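Local coordinates for F-BAR domain only protein 1 (Danio rerio, PDB 5JP2), which probably acts at an early step of clathrin-mediated endocytosis, its mu homology domain binding a peptide of the endocytic protein Eps15, at residues I27-F31 with R142-L147; Y164-P168 with L211-P216; G249-L254 with K272-A276. Residue numbers count along the deposited sequence, not the author numbering.

Interaction 1: residues I27-F31 with R142-L147; sequences INAYF and RAPLLL
This is an apolar packing of a beta strand of one sheet of the mu homology domain against a strand of another and the loop leading into it, with no hydrogen bond across it. Both strands are extended; the short segments 27-31 and 145-147 approach to 8.1 Å between axes and run at 31° to each other, roughly parallel, with the CA atoms of F31 and L147 6.6 Å apart. R142 to P144 lead into the second strand without strand structure. Along 27-31, I27, A29 and F31 direct CB toward the other segment. F31, in the m rotamer with chi2 at 85°, does most of the work: its CD1 lies 3.9 Å from L147 CB, its CZ 4.1 Å from A143 CB and its CE2 4.3 Å from L146 CG. The ring also rests on backbone, with the N of L147 over one face, F31 CZ 3.6 Å from L145 O and F31 CD2 3.4 Å from L147 O. Four residues earlier, I27 (t, t) extends CD1 to 3.7 Å from P144 CD and 4.2 Å from R142 O. The two sides together bury 283 Å². Strand 17-31 is held between strands 39-52 and 266-283; V41 and C39 of the former and Y280 of the latter border the packed side chains, Y280 OH is hydrogen-bonded to L145 O, and L145 and L147 reach V245 on strand 242-250.

Interaction 2: residues Y164-P168 with L211-P216; sequences YHCCP and LANLSP. With ZN (zinc ion), chain E.
Y164 lays its ring over L211: CD1 of L211 stands 4.1 Å from the ring centroid and 21° off the normal, a CH-pi contact over the face, while Y164 OH comes within 3.8 Å of L211 CD2. The p rotamer of Y164 (chi2 89°) also brings its CE1 to 4.1 Å from L214 CD2. Segment 164-168 is extended, with strand geometry through C166, whereas 211-216 is an irregular but stretched-out loop; their end-to-end directions differ by 26°, and they converge until the CA atoms of P168 and P216 are 4.9 Å apart. C166, chi1 t, points toward the loop, its CB 4.3 Å from L214 CB and its SG 3.7 Å from P216 N and 3.9 Å from P216 CD. The contact thus lays the loop between strand 206-210 and helix 219-222 against the end of strand 157-166, bridging two sheets of the mu homology domain by packing without a cross-segment hydrogen bond. Y164 and C166 face the loop; H165 and C167 direct CB away from it and bind zinc through H165 NE2 (1.8 Å) and C167 SG (1.9 Å). S223 OG is hydrogen-bonded to H165 ND1. At the far end C167 O lies 3.9 Å from P216 CB, and P168 CG touches P216 O at 3.4 Å.

Interaction 3: residues G249-L254 with K272-A276; sequences GSGASL and KKRFA
Three backbone hydrogen bonds join the end of strand 242-250 and the first loop residue after it, G251, to strand 266-283. G249 and F275 form an antiparallel hydrogen-bonded pair, G249 N to F275 O at 3.0 Å and F275 N to G249 O at 3.2 Å; beyond the non-hydrogen-bonded pair S250-R274 (CA-CA 4.3 Å), G251 N donates to K273 O at 2.8 Å. CA-H...O contacts reinforce the ladder, S250 CA to K273 O at 3.2 Å and R274 CA to G249 O at 3.5 Å. At G251, phi/psi of 95/-8 turns the chain out of the strand, and A252 to L254 fold back across F275. The F275 ring (chi1 p, chi2 77°) is held on both faces by CH-pi contacts: G249 CA lies 3.7 Å from its centroid, and L254 CD2 3.8 Å from the centroid on the opposite face. A252 O sits at the ring edge, 3.4 Å from F275 CD2, and 3.6 Å from K273 CB. A side chain at position 249 would collide with this ring. K273 extends along the loop, its CD 4.1 Å from S253 N, to a salt bridge with D258. R274 leaves by the other face of the sheet to the bound Eps15 peptide, giving a hydrogen bond to peptide backbone and a cation-pi interaction with an aromatic side chain, while K272 also hydrogen-bonds peptide backbone. One strand thus joins an apolar interior to a basic, peptide-binding surface.

Along the chain the contacts are in series, each closing before the next opens, and all lie within the mu homology domain. Interactions 1 and 2 have centres about 12 Å apart and meet through neighbouring strands 145-154 and 157-166, where L146 N lies 2.7 Å from H165 O, a probable hydrogen bond. Interactions 1 and 3, about 15 Å between centres, share the large mixed sheet through adjacent strands 17-31 and 266-283, and I27 CG2 packs on L254 CD1 at 3.8 Å. Interactions 2 and 3 do not touch, their nearest atoms being about 8 Å apart. Interaction 1 therefore links the zinc-binding strand end of interaction 2 to the peptide-binding strand of interaction 3.

Interaction 1: residues I27-F31 with R142-L147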
loop_
_atom_site.group_PDB
_atom_site.type_symbol
_atom_site.label_atom_id
_atom_site.label_comp_id
_atom_site.label_asym_id
_atom_site.label_seq_id
_atom_site.Cartn_x
_atom_site.Cartn_y
_atom_site.Cartn_z
ATOM N N ILE B 27 -4.022 0.931 3.388
ATOM C CA ILE B 27 -5.298 1.619 3.355
ATOM C C ILE B 27 -6.203 1.090 4.456
ATOM O O ILE B 27 -6.397 -0.121 4.597
ATOM C CB ILE B 27 -5.970 1.526 1.970
ATOM C CG1 ILE B 27 -7.274 2.322 1.978
ATOM C CG2 ILE B 27 -6.162 0.091 1.528
ATOM C CD1 ILE B 27 -7.850 2.598 0.638
ATOM N N ASN B 28 -6.733 2.008 5.249
ATOM C CA ASN B 28 -7.753 1.722 6.237
ATOM C C ASN B 28 -9.055 2.328 5.744
ATOM O O ASN B 28 -9.064 3.408 5.164
ATOM C CB ASN B 28 -7.386 2.301 7.599
ATOM C CG ASN B 28 -6.286 1.537 8.282
ATOM O OD1 ASN B 28 -6.039 0.383 7.986
ATOM N ND2 ASN B 28 -5.666 2.161 9.251
ATOM N N ALA B 29 -10.153 1.623 5.938
ATOM C CA ALA B 29 -11.419 2.151 5.460
ATOM C C ALA B 29 -12.535 1.671 6.371
ATOM O O ALA B 29 -12.410 0.647 7.038
ATOM C CB ALA B 29 -11.692 1.737 4.013
ATOM N N TYR B 30 -13.609 2.448 6.422
ATOM C CA TYR B 30 -14.799 2.065 7.167
ATOM C C TYR B 30 -16.038 2.486 6.406
ATOM O O TYR B 30 -16.222 3.667 6.124
ATOM C CB TYR B 30 -14.800 2.676 8.566
ATOM C CG TYR B 30 -15.950 2.192 9.403
ATOM C CD1 TYR B 30 -16.183 0.842 9.562
ATOM C CD2 TYR B 30 -16.776 3.076 10.065
ATOM C CE1 TYR B 30 -17.215 0.381 10.320
ATOM C CE2 TYR B 30 -17.819 2.623 10.842
ATOM C CZ TYR B 30 -18.032 1.270 10.967
ATOM O OH TYR B 30 -19.067 0.790 11.739
ATOM N N PHE B 31 -16.892 1.527 6.102
ATOM C CA PHE B 31 -18.183 1.786 5.498
ATOM C C PHE B 31 -19.233 1.591 6.575
ATOM O O PHE B 31 -19.375 0.491 7.112
ATOM C CB PHE B 31 -18.423 0.858 4.315
ATOM C CG PHE B 31 -17.517 1.114 3.148
ATOM C CD1 PHE B 31 -16.253 0.555 3.090
ATOM C CD2 PHE B 31 -17.941 1.883 2.090
ATOM C CE1 PHE B 31 -15.434 0.776 2.005
ATOM C CE2 PHE B 31 -17.120 2.107 1.011
ATOM C CZ PHE B 31 -15.867 1.555 0.971
ATOM N N ARG B 142 -12.166 7.165 -3.281
ATOM C CA ARG B 142 -10.784 6.871 -2.958
ATOM C C ARG B 142 -10.584 5.418 -2.559
ATOM O O ARG B 142 -9.444 4.975 -2.443
ATOM C CB ARG B 142 -10.293 7.777 -1.826
ATOM C CG ARG B 142 -10.007 9.266 -2.128
ATOM C CD ARG B 142 -10.748 9.888 -3.300
ATOM N NE ARG B 142 -10.249 11.236 -3.577
ATOM C CZ ARG B 142 -10.553 11.947 -4.658
ATOM N NH1 ARG B 142 -11.353 11.449 -5.590
ATOM N NH2 ARG B 142 -10.044 13.160 -4.813
ATOM N N ALA B 143 -11.630 4.684 -2.352
ATOM C CA ALA B 143 -11.480 3.310 -1.911
ATOM C C ALA B 143 -11.570 2.373 -3.092
ATOM O O ALA B 143 -12.540 2.438 -3.846
ATOM C CB ALA B 143 -12.554 2.953 -0.894
ATOM N N PRO B 144 -10.598 1.490 -3.286
ATOM C CA PRO B 144 -10.639 0.616 -4.461
ATOM C C PRO B 144 -11.773 -0.388 -4.440
ATOM O O PRO B 144 -12.256 -0.799 -5.503
ATOM C CB PRO B 144 -9.277 -0.081 -4.417
ATOM C CG PRO B 144 -8.851 0.006 -3.037
ATOM C CD PRO B 144 -9.400 1.266 -2.474
ATOM N N LEU B 145 -12.216 -0.807 -3.273
ATOM C CA LEU B 145 -13.249 -1.816 -3.160
ATOM C C LEU B 145 -14.391 -1.244 -2.335
ATOM O O LEU B 145 -14.203 -0.880 -1.173
ATOM C CB LEU B 145 -12.678 -3.082 -2.530
ATOM C CG LEU B 145 -13.604 -4.273 -2.415
ATOM C CD1 LEU B 145 -14.048 -4.707 -3.765
ATOM C CD2 LEU B 145 -12.936 -5.395 -1.683
ATOM N N LEU B 146 -15.553 -1.125 -2.949
ATOM C CA LEU B 146 -16.721 -0.583 -2.288
ATOM C C LEU B 146 -17.461 -1.701 -1.586
ATOM O O LEU B 146 -17.686 -2.753 -2.177
ATOM C CB LEU B 146 -17.634 0.106 -3.286
ATOM C CG LEU B 146 -17.496 1.609 -3.194
ATOM C CD1 LEU B 146 -16.126 2.002 -3.664
ATOM C CD2 LEU B 146 -18.588 2.287 -3.984
ATOM N N LEU B 147 -17.814 -1.477 -0.324
ATOM C CA LEU B 147 -18.503 -2.462 0.493
ATOM C C LEU B 147 -19.844 -1.927 0.971
ATOM O O LEU B 147 -19.947 -0.768 1.377
ATOM C CB LEU B 147 -17.677 -2.848 1.712
ATOM C CG LEU B 147 -16.236 -3.254 1.488
ATOM C CD1 LEU B 147 -15.629 -3.677 2.783
ATOM C CD2 LEU B 147 -16.153 -4.334 0.453
#

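Interaction 2: residues Y164-P168 with L211-P216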
loop_
_atom_site.group_PDB
_atom_site.type_symbol
_atom_site.label_atom_id
_atom_site.label_comp_id
_atom_site.label_asym_id
_atom_site.label_seq_id
_atom_site.Cartn_x
_atom_site.Cartn_y
_atom_site.Cartn_z
ATOM N N TYR B 164 -19.939 -6.376 -2.586
ATOM C CA TYR B 164 -18.662 -5.743 -2.862
ATOM C C TYR B 164 -18.562 -5.372 -4.328
ATOM O O TYR B 164 -19.085 -6.062 -5.204
ATOM C CB TYR B 164 -17.485 -6.634 -2.461
ATOM C CG TYR B 164 -17.496 -8.039 -3.018
ATOM C CD1 TYR B 164 -16.917 -8.337 -4.242
ATOM C CD2 TYR B 164 -18.077 -9.069 -2.306
ATOM C CE1 TYR B 164 -16.922 -9.616 -4.727
ATOM C CE2 TYR B 164 -18.087 -10.346 -2.782
ATOM C CZ TYR B 164 -17.513 -10.619 -3.989
ATOM O OH TYR B 164 -17.534 -11.909 -4.449
ATOM N N HIS B 165 -17.917 -4.252 -4.577
ATOM C CA HIS B 165 -17.868 -3.674 -5.903
ATOM C C HIS B 165 -16.471 -3.127 -6.117
ATOM O O HIS B 165 -16.050 -2.216 -5.401
ATOM C CB HIS B 165 -18.929 -2.580 -6.022
ATOM C CG HIS B 165 -18.835 -1.776 -7.267
ATOM N ND1 HIS B 165 -18.711 -2.341 -8.513
ATOM C CD2 HIS B 165 -18.818 -0.440 -7.451
ATOM C CE1 HIS B 165 -18.623 -1.381 -9.415
ATOM N NE2 HIS B 165 -18.691 -0.218 -8.795
ATOM N N CYS B 166 -15.784 -3.632 -7.131
ATOM C CA CYS B 166 -14.452 -3.166 -7.487
ATOM C C CYS B 166 -14.642 -2.275 -8.695
ATOM O O CYS B 166 -15.009 -2.748 -9.769
ATOM C CB CYS B 166 -13.529 -4.341 -7.788
ATOM S SG CYS B 166 -11.911 -3.895 -8.279
ATOM N N CYS B 167 -14.328 -1.006 -8.546
ATOM C CA CYS B 167 -14.943 -0.119 -9.493
ATOM C C CYS B 167 -13.891 0.591 -10.314
ATOM O O CYS B 167 -12.832 0.953 -9.796
ATOM C CB CYS B 167 -15.804 0.923 -8.759
ATOM S SG CYS B 167 -16.856 1.935 -9.805
ATOM N N PRO B 168 -14.166 0.822 -11.592
ATOM C CA PRO B 168 -13.191 1.532 -12.432
ATOM C C PRO B 168 -13.007 2.979 -12.026
ATOM O O PRO B 168 -11.907 3.519 -12.165
ATOM C CB PRO B 168 -13.798 1.418 -13.836
ATOM C CG PRO B 168 -14.785 0.273 -13.745
ATOM C CD PRO B 168 -15.309 0.302 -12.353
ATOM N N LEU B 211 -11.876 -15.132 -1.820
ATOM C CA LEU B 211 -12.469 -14.644 -3.046
ATOM C C LEU B 211 -11.464 -14.740 -4.179
ATOM O O LEU B 211 -10.256 -14.688 -3.961
ATOM C CB LEU B 211 -12.916 -13.192 -2.896
ATOM C CG LEU B 211 -13.979 -12.894 -1.852
ATOM C CD1 LEU B 211 -14.334 -11.449 -1.893
ATOM C CD2 LEU B 211 -15.194 -13.716 -2.138
ATOM N N ALA B 212 -11.974 -14.905 -5.388
ATOM C CA ALA B 212 -11.107 -14.856 -6.545
ATOM C C ALA B 212 -10.549 -13.451 -6.691
ATOM O O ALA B 212 -11.088 -12.494 -6.144
ATOM C CB ALA B 212 -11.868 -15.251 -7.808
ATOM N N ASN B 213 -9.444 -13.333 -7.417
ATOM C CA ASN B 213 -8.881 -12.019 -7.664
ATOM C C ASN B 213 -9.931 -11.124 -8.299
ATOM O O ASN B 213 -10.758 -11.576 -9.089
ATOM C CB ASN B 213 -7.669 -12.119 -8.575
ATOM C CG ASN B 213 -6.548 -12.890 -7.961
ATOM O OD1 ASN B 213 -6.517 -13.113 -6.762
ATOM N ND2 ASN B 213 -5.597 -13.290 -8.785
ATOM N N LEU B 214 -9.885 -9.839 -7.964
ATOM C CA LEU B 214 -10.867 -8.885 -8.446
ATOM C C LEU B 214 -10.212 -7.875 -9.351
ATOM O O LEU B 214 -9.101 -7.417 -9.086
ATOM C CB LEU B 214 -11.537 -8.151 -7.312
ATOM C CG LEU B 214 -12.124 -9.045 -6.250
ATOM C CD1 LEU B 214 -12.449 -8.177 -5.094
ATOM C CD2 LEU B 214 -13.340 -9.743 -6.780
ATOM N N SER B 215 -10.921 -7.512 -10.403
ATOM C CA SER B 215 -10.395 -6.564 -11.350
ATOM C C SER B 215 -11.461 -5.540 -11.701
ATOM O O SER B 215 -12.635 -5.887 -11.860
ATOM C CB SER B 215 -9.929 -7.293 -12.614
ATOM O OG SER B 215 -9.617 -6.368 -13.630
ATOM N N PRO B 216 -11.085 -4.272 -11.828
ATOM C CA PRO B 216 -12.066 -3.270 -12.252
ATOM C C PRO B 216 -12.485 -3.429 -13.696
ATOM O O PRO B 216 -13.522 -2.889 -14.085
ATOM C CB PRO B 216 -11.330 -1.945 -12.020
ATOM C CG PRO B 216 -9.878 -2.305 -12.060
ATOM C CD PRO B 216 -9.776 -3.682 -11.507
HETATM ZN ZN ZN E . -18.691 1.462 -9.414
#

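Interaction 3: residues G249-L254 with K272-A276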
loop_
_atom_site.group_PDB
_atom_site.type_symbol
_atom_site.label_atom_id
_atom_site.label_comp_id
_atom_site.label_asym_id
_atom_site.label_seq_id
_atom_site.Cartn_x
_atom_site.Cartn_y
_atom_site.Cartn_z
ATOM N N GLY B 249 -2.145 -5.584 -3.695
ATOM C CA GLY B 249 -2.027 -5.160 -5.072
ATOM C C GLY B 249 -0.589 -4.805 -5.372
ATOM O O GLY B 249 0.241 -4.680 -4.476
ATOM N N SER B 250 -0.287 -4.715 -6.659
ATOM C CA SER B 250 1.047 -4.353 -7.097
ATOM C C SER B 250 0.924 -3.674 -8.439
ATOM O O SER B 250 -0.001 -3.953 -9.197
ATOM C CB SER B 250 1.961 -5.565 -7.220
ATOM O OG SER B 250 1.450 -6.419 -8.211
ATOM N N GLY B 251 1.873 -2.800 -8.738
ATOM C CA GLY B 251 1.932 -2.159 -10.026
ATOM C C GLY B 251 1.263 -0.814 -10.081
ATOM O O GLY B 251 1.406 -0.106 -11.079
ATOM N N ALA B 252 0.556 -0.424 -9.037
ATOM C CA ALA B 252 -0.049 0.892 -8.977
ATOM C C ALA B 252 -0.033 1.359 -7.536
ATOM O O ALA B 252 0.165 0.570 -6.612
ATOM C CB ALA B 252 -1.475 0.880 -9.524
ATOM N N SER B 253 -0.209 2.659 -7.358
ATOM C CA SER B 253 -0.399 3.244 -6.050
ATOM C C SER B 253 -1.866 3.618 -5.878
ATOM O O SER B 253 -2.571 3.884 -6.850
ATOM C CB SER B 253 0.497 4.464 -5.859
ATOM O OG SER B 253 -0.051 5.597 -6.481
ATOM N N LEU B 254 -2.339 3.587 -4.639
ATOM C CA LEU B 254 -3.699 4.040 -4.392
ATOM C C LEU B 254 -3.783 5.557 -4.365
ATOM O O LEU B 254 -4.732 6.135 -4.900
ATOM C CB LEU B 254 -4.225 3.452 -3.089
ATOM C CG LEU B 254 -4.219 1.930 -3.060
ATOM C CD1 LEU B 254 -4.570 1.391 -1.697
ATOM C CD2 LEU B 254 -5.179 1.429 -4.108
ATOM N N LYS B 272 8.980 0.075 -7.735
ATOM C CA LYS B 272 8.091 -0.961 -7.249
ATOM C C LYS B 272 6.951 -0.300 -6.487
ATOM O O LYS B 272 7.193 0.544 -5.621
ATOM C CB LYS B 272 8.858 -1.934 -6.361
ATOM C CG LYS B 272 8.092 -3.174 -5.972
ATOM C CD LYS B 272 8.988 -4.206 -5.314
ATOM C CE LYS B 272 8.213 -5.457 -4.906
ATOM N NZ LYS B 272 9.056 -6.489 -4.234
ATOM N N LYS B 273 5.715 -0.634 -6.860
ATOM C CA LYS B 273 4.510 -0.105 -6.231
ATOM C C LYS B 273 3.689 -1.242 -5.648
ATOM O O LYS B 273 3.315 -2.165 -6.371
ATOM C CB LYS B 273 3.678 0.679 -7.235
ATOM C CG LYS B 273 4.460 1.668 -7.983
ATOM C CD LYS B 273 3.580 2.527 -8.813
ATOM C CE LYS B 273 4.412 3.355 -9.752
ATOM N NZ LYS B 273 3.660 4.496 -10.297
ATOM N N ARG B 274 3.414 -1.180 -4.349
ATOM C CA ARG B 274 2.636 -2.206 -3.677
ATOM C C ARG B 274 1.694 -1.582 -2.659
ATOM O O ARG B 274 1.990 -0.548 -2.065
ATOM C CB ARG B 274 3.530 -3.232 -2.992
ATOM C CG ARG B 274 4.458 -2.651 -1.971
ATOM C CD ARG B 274 5.363 -3.717 -1.393
ATOM N NE ARG B 274 6.114 -3.230 -0.242
ATOM C CZ ARG B 274 6.866 -3.997 0.532
ATOM N NH1 ARG B 274 6.968 -5.288 0.277
ATOM N NH2 ARG B 274 7.515 -3.474 1.560
ATOM N N PHE B 275 0.542 -2.213 -2.473
ATOM C CA PHE B 275 -0.374 -1.744 -1.458
ATOM C C PHE B 275 -1.072 -2.918 -0.796
ATOM O O PHE B 275 -1.135 -4.016 -1.341
ATOM C CB PHE B 275 -1.370 -0.748 -2.039
ATOM C CG PHE B 275 -2.221 -1.291 -3.138
ATOM C CD1 PHE B 275 -3.287 -2.129 -2.861
ATOM C CD2 PHE B 275 -1.995 -0.923 -4.442
ATOM C CE1 PHE B 275 -4.089 -2.601 -3.862
ATOM C CE2 PHE B 275 -2.795 -1.390 -5.449
ATOM C CZ PHE B 275 -3.841 -2.229 -5.161
ATOM N N ALA B 276 -1.587 -2.668 0.399
ATOM C CA ALA B 276 -2.267 -3.695 1.164
ATOM C C ALA B 276 -3.314 -3.049 2.059
ATOM O O ALA B 276 -3.226 -1.875 2.407
ATOM C CB ALA B 276 -1.287 -4.507 2.005
#